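Local structure of competence damage-inducible protein A (Klebsiella pneumoniae subsp. pneumoniae MGH 78578, 5V01) at residues Q75-A78 with E79-A82; H84-S88 with E89-Q93. The protein is of unknown function but belongs to the CinA family, some members of which deamidate nicotinamide mononucleotide. All coordinates share one frame; numbering follows the deposited sequence. Where two conformers were deposited one is given.

Interaction 1: residues Q75-A78 with E79-A82; sequences QVRA and ETLA
Helix 78-84 starts here, and the contact is its first turn: Arg77 sits at the N-cap position and meets Thr80 and Leu81, while Val76, one residue earlier, lies against Leu81. Two amides converge on the carbonyl oxygen of Arg77. Leu81 N makes the good bond, 3.2 Å to Arg77 O and nearly straight at 165°; Thr80 N, 3.1 Å from Arg77 O, is bent to 120° and adds only a weak one. One residue on, Ala82 N reaches Ala78 O at 2.8 Å, which carries the helical pattern forward.

The side chains sort themselves around this turn. Val76 puts CG1 against the isobutyl group of Leu81, with Val76 CG1 3.8 Å from Leu81 CG, the two side chains crossing at about a right angle. That branch is anti to the backbone N of Val76 (chi1 174°), which directs it forward over the start of the helix. The aliphatic part of Arg77 crosses Thr80 at a slant, with Arg77 CB 3.5 Å from Thr80 OG1, before its extended chain carries the guanidinium away.

Glu94 of helix 89-103 holds the polar side of the turn: one carboxylate oxygen is bonded to Arg77 N and the other to Thr80 OG1. Val76 and Leu81 are buried between helices 67-74 and 89-103. Chemically, the cap divides into an apolar face turned into the protein and an exposed side that carries Arg77 and Glu79, whose charged ends do not meet. The carboxylate of Glu94, bonded to Arg77 N and Thr80 OG1 at the helix N-terminus, would probably interact favourably with the helix dipole.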
loop_
_atom_site.group_PDB
_atom_site.type_symbol
_atom_site.label_atom_id
_atom_site.label_comp_id
_atom_site.label_asym_id
_atom_site.label_seq_id
_atom_site.Cartn_x
_atom_site.Cartn_y
_atom_site.Cartn_z
ATOM N N GLN A 75 -8.605 -13.689 0.306
ATOM C CA GLN A 75 -9.471 -14.868 0.112
ATOM C C GLN A 75 -10.061 -14.906 -1.292
ATOM O O GLN A 75 -11.127 -15.470 -1.515
ATOM C CB GLN A 75 -10.565 -14.977 1.173
ATOM C CG GLN A 75 -10.051 -15.115 2.589
ATOM C CD GLN A 75 -9.626 -13.801 3.179
ATOM O OE1 GLN A 75 -10.337 -12.799 3.064
ATOM N NE2 GLN A 75 -8.447 -13.784 3.797
ATOM N N VAL A 76 -9.332 -14.386 -2.275
ATOM C CA VAL A 76 -9.755 -14.550 -3.675
ATOM C C VAL A 76 -9.705 -16.053 -3.943
ATOM O O VAL A 76 -8.760 -16.731 -3.566
ATOM C CB VAL A 76 -8.860 -13.738 -4.639
ATOM C CG1 VAL A 76 -9.214 -14.035 -6.087
ATOM C CG2 VAL A 76 -8.987 -12.235 -4.362
ATOM N N ARG A 77 -10.741 -16.561 -4.600
ATOM C CA ARG A 77 -10.840 -18.001 -4.883
ATOM C C ARG A 77 -9.817 -18.438 -5.909
ATOM O O ARG A 77 -9.657 -17.804 -6.950
ATOM C CB ARG A 77 -12.206 -18.357 -5.432
ATOM C CG ARG A 77 -13.333 -18.113 -4.481
ATOM C CD ARG A 77 -14.611 -18.486 -5.212
ATOM N NE ARG A 77 -15.771 -18.358 -4.350
ATOM C CZ ARG A 77 -17.032 -18.506 -4.758
ATOM N NH1 ARG A 77 -17.291 -18.791 -6.022
ATOM N NH2 ARG A 77 -18.018 -18.385 -3.888
ATOM N N ALA A 78 -9.193 -19.590 -5.677
ATOM C CA ALA A 78 -8.241 -20.143 -6.647
ATOM C C ALA A 78 -8.919 -20.347 -8.015
ATOM O O ALA A 78 -8.333 -20.071 -9.062
ATOM C CB ALA A 78 -7.658 -21.457 -6.141
ATOM N N GLU A 79 -10.151 -20.849 -7.959
ATOM C CA GLU A 79 -10.964 -21.092 -9.131
ATOM C C GLU A 79 -11.191 -19.827 -9.966
ATOM O O GLU A 79 -11.146 -19.862 -11.195
ATOM C CB GLU A 79 -12.287 -21.699 -8.655
ATOM C CG GLU A 79 -12.106 -23.035 -7.935
ATOM C CD GLU A 79 -11.387 -22.984 -6.576
ATOM O OE1 GLU A 79 -11.560 -22.003 -5.760
ATOM O OE2 GLU A 79 -10.649 -23.993 -6.335
ATOM N N THR A 80 -11.419 -18.710 -9.288
ATOM C CA THR A 80 -11.617 -17.418 -9.955
ATOM C C THR A 80 -10.368 -17.004 -10.722
ATOM O O THR A 80 -10.427 -16.578 -11.881
ATOM C CB THR A 80 -12.028 -16.346 -8.947
ATOM O OG1 THR A 80 -13.274 -16.735 -8.355
ATOM C CG2 THR A 80 -12.161 -14.988 -9.621
ATOM N N LEU A 81 -9.230 -17.134 -10.059
ATOM C CA LEU A 81 -7.975 -16.796 -10.696
ATOM C C LEU A 81 -7.643 -17.745 -11.842
ATOM O O LEU A 81 -7.178 -17.292 -12.884
ATOM C CB LEU A 81 -6.849 -16.766 -9.680
ATOM C CG LEU A 81 -6.981 -15.617 -8.676
ATOM C CD1 LEU A 81 -6.201 -15.900 -7.408
ATOM C CD2 LEU A 81 -6.573 -14.279 -9.270
ATOM N N ALA A 82 -7.934 -19.040 -11.677
ATOM C CA ALA A 82 -7.650 -20.010 -12.747
ATOM C C ALA A 82 -8.450 -19.733 -14.030
ATOM O O ALA A 82 -7.885 -19.743 -15.129
ATOM C CB ALA A 82 -7.912 -21.430 -12.261
#

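Interaction 2: residues H84-S88 with E89-Q93; sequences HSAVS and EACVQ
Ala90 lays its methyl over one face of the His84 imidazole, with Ala90 CB 4.2 Å from the ring centroid and 25° off the normal. This CH-pi contact is displaced toward the rim, where His84 CD2 comes closest.

Ser88, the N-cap of helix 89-103, brings its hydroxyl across to the first turn. With chi1 at 67°, Ser88 OG lies between the backbone N and the carbonyl carbon, and from there it accepts from Cys91 N at 3.1 Å. Ser88 OG also donates to Ser85 O at 2.8 Å, so one oxygen ties the loop to the helix start. Val92 N meets Ser88 O at 3.1 Å, almost straight at 172°. Cys91 SG points at the loop, 3.3 Å from Ala86 O. The loop has its own brace: Ser85 OG donates to His84 O and accepts from Val87 N, an ST turn.

Around this link between helices 78-84 and 89-103, Ala90 and Cys91 face Thr80 and Leu81 of the former, and Ala86 and Cys91 also touch Lys70 of helix 67-74. Val92 packs instead on Trp130 and Ala132 of strand 128-135, placing the new helix between the sheet and its helical neighbours.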
loop_
_atom_site.group_PDB
_atom_site.type_symbol
_atom_site.label_atom_id
_atom_site.label_comp_id
_atom_site.label_asym_id
_atom_site.label_seq_id
_atom_site.Cartn_x
_atom_site.Cartn_y
_atom_site.Cartn_z
ATOM N N HIS A 84 -10.459 -16.835 -14.760
ATOM C CA HIS A 84 -10.569 -15.438 -15.220
ATOM C C HIS A 84 -9.258 -14.653 -15.196
ATOM O O HIS A 84 -9.188 -13.621 -15.846
ATOM C CB HIS A 84 -11.629 -14.684 -14.403
ATOM C CG HIS A 84 -12.991 -15.309 -14.444
ATOM N ND1 HIS A 84 -13.856 -15.128 -15.499
ATOM C CD2 HIS A 84 -13.657 -16.059 -13.534
ATOM C CE1 HIS A 84 -14.979 -15.782 -15.256
ATOM N NE2 HIS A 84 -14.887 -16.352 -14.071
ATOM N N SER A 85 -8.247 -15.149 -14.466
ATOM C CA SER A 85 -6.992 -14.447 -14.199
ATOM C C SER A 85 -7.195 -13.337 -13.182
ATOM O O SER A 85 -8.322 -12.955 -12.861
ATOM C CB SER A 85 -6.320 -13.881 -15.460
ATOM O OG SER A 85 -6.778 -12.574 -15.763
ATOM N N ALA A 86 -6.079 -12.822 -12.686
ATOM C CA ALA A 86 -6.123 -11.721 -11.744
ATOM C C ALA A 86 -6.568 -10.394 -12.370
ATOM O O ALA A 86 -7.022 -9.500 -11.641
ATOM C CB ALA A 86 -4.779 -11.546 -11.083
ATOM N N VAL A 87 -6.420 -10.251 -13.688
ATOM C CA VAL A 87 -6.845 -9.033 -14.389
ATOM C C VAL A 87 -8.183 -9.347 -15.017
ATOM O O VAL A 87 -8.282 -9.784 -16.163
ATOM C CB VAL A 87 -5.785 -8.553 -15.391
ATOM C CG1 VAL A 87 -6.266 -7.318 -16.151
ATOM C CG2 VAL A 87 -4.491 -8.232 -14.672
ATOM N N SER A 88 -9.213 -9.157 -14.211
ATOM C CA SER A 88 -10.568 -9.538 -14.579
ATOM C C SER A 88 -11.568 -8.872 -13.663
ATOM O O SER A 88 -11.263 -8.477 -12.522
ATOM C CB SER A 88 -10.744 -11.063 -14.496
ATOM O OG SER A 88 -10.661 -11.532 -13.144
ATOM N N GLU A 89 -12.780 -8.744 -14.175
ATOM C CA GLU A 89 -13.908 -8.318 -13.364
ATOM C C GLU A 89 -14.087 -9.181 -12.105
ATOM O O GLU A 89 -14.254 -8.660 -11.011
ATOM C CB GLU A 89 -15.192 -8.336 -14.193
ATOM C CG GLU A 89 -16.365 -7.735 -13.450
ATOM C CD GLU A 89 -17.641 -7.662 -14.253
ATOM O OE1 GLU A 89 -17.957 -8.625 -14.955
ATOM O OE2 GLU A 89 -18.347 -6.653 -14.134
ATOM N N ALA A 90 -14.064 -10.508 -12.261
ATOM C CA ALA A 90 -14.310 -11.390 -11.131
ATOM C C ALA A 90 -13.266 -11.228 -10.032
ATOM O O ALA A 90 -13.592 -11.216 -8.847
ATOM C CB ALA A 90 -14.372 -12.836 -11.587
ATOM N N CYS A 91 -12.013 -11.056 -10.431
ATOM C CA CYS A 91 -10.959 -10.871 -9.437
ATOM C C CYS A 91 -11.116 -9.562 -8.682
ATOM O O CYS A 91 -11.045 -9.563 -7.454
ATOM C CB CYS A 91 -9.597 -10.917 -10.066
ATOM S SG CYS A 91 -8.274 -10.732 -8.829
ATOM N N VAL A 92 -11.333 -8.451 -9.386
ATOM C CA VAL A 92 -11.472 -7.179 -8.664
ATOM C C VAL A 92 -12.714 -7.181 -7.767
ATOM O O VAL A 92 -12.707 -6.597 -6.689
ATOM C CB VAL A 92 -11.385 -5.895 -9.548
ATOM C CG1 VAL A 92 -9.971 -5.699 -10.066
ATOM C CG2 VAL A 92 -12.438 -5.842 -10.647
ATOM N N GLN A 93 -13.796 -7.853 -8.204
ATOM C CA GLN A 93 -14.953 -8.021 -7.302
ATOM C C GLN A 93 -14.536 -8.715 -6.007
ATOM O O GLN A 93 -14.836 -8.233 -4.913
ATOM C CB GLN A 93 -16.080 -8.814 -7.965
ATOM C CG GLN A 93 -16.802 -8.050 -9.037
ATOM C CD GLN A 93 -17.709 -8.905 -9.888
ATOM O OE1 GLN A 93 -17.465 -10.098 -10.089
ATOM N NE2 GLN A 93 -18.758 -8.295 -10.399
#

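Overall arrangement
The two contacts come in series along the chain: interaction 1 opens helix 78-84, and interaction 2 covers the end of that helix, the short connection and the start of helix 89-103. Their centres are about 9 Å apart, on the same side of the chain's centre, and they touch directly. Leu81 CD2 packs 3.6 Å from Ala86 CA, and Thr80 CG2 lies 3.7 Å from Ala90 CB. Two successive helix starts thus share one packed interface. Interaction 1 is the more peripheral, while interaction 2 brings helix 89-103 up to the mixed five-stranded sheet, just ahead of strand 107-113.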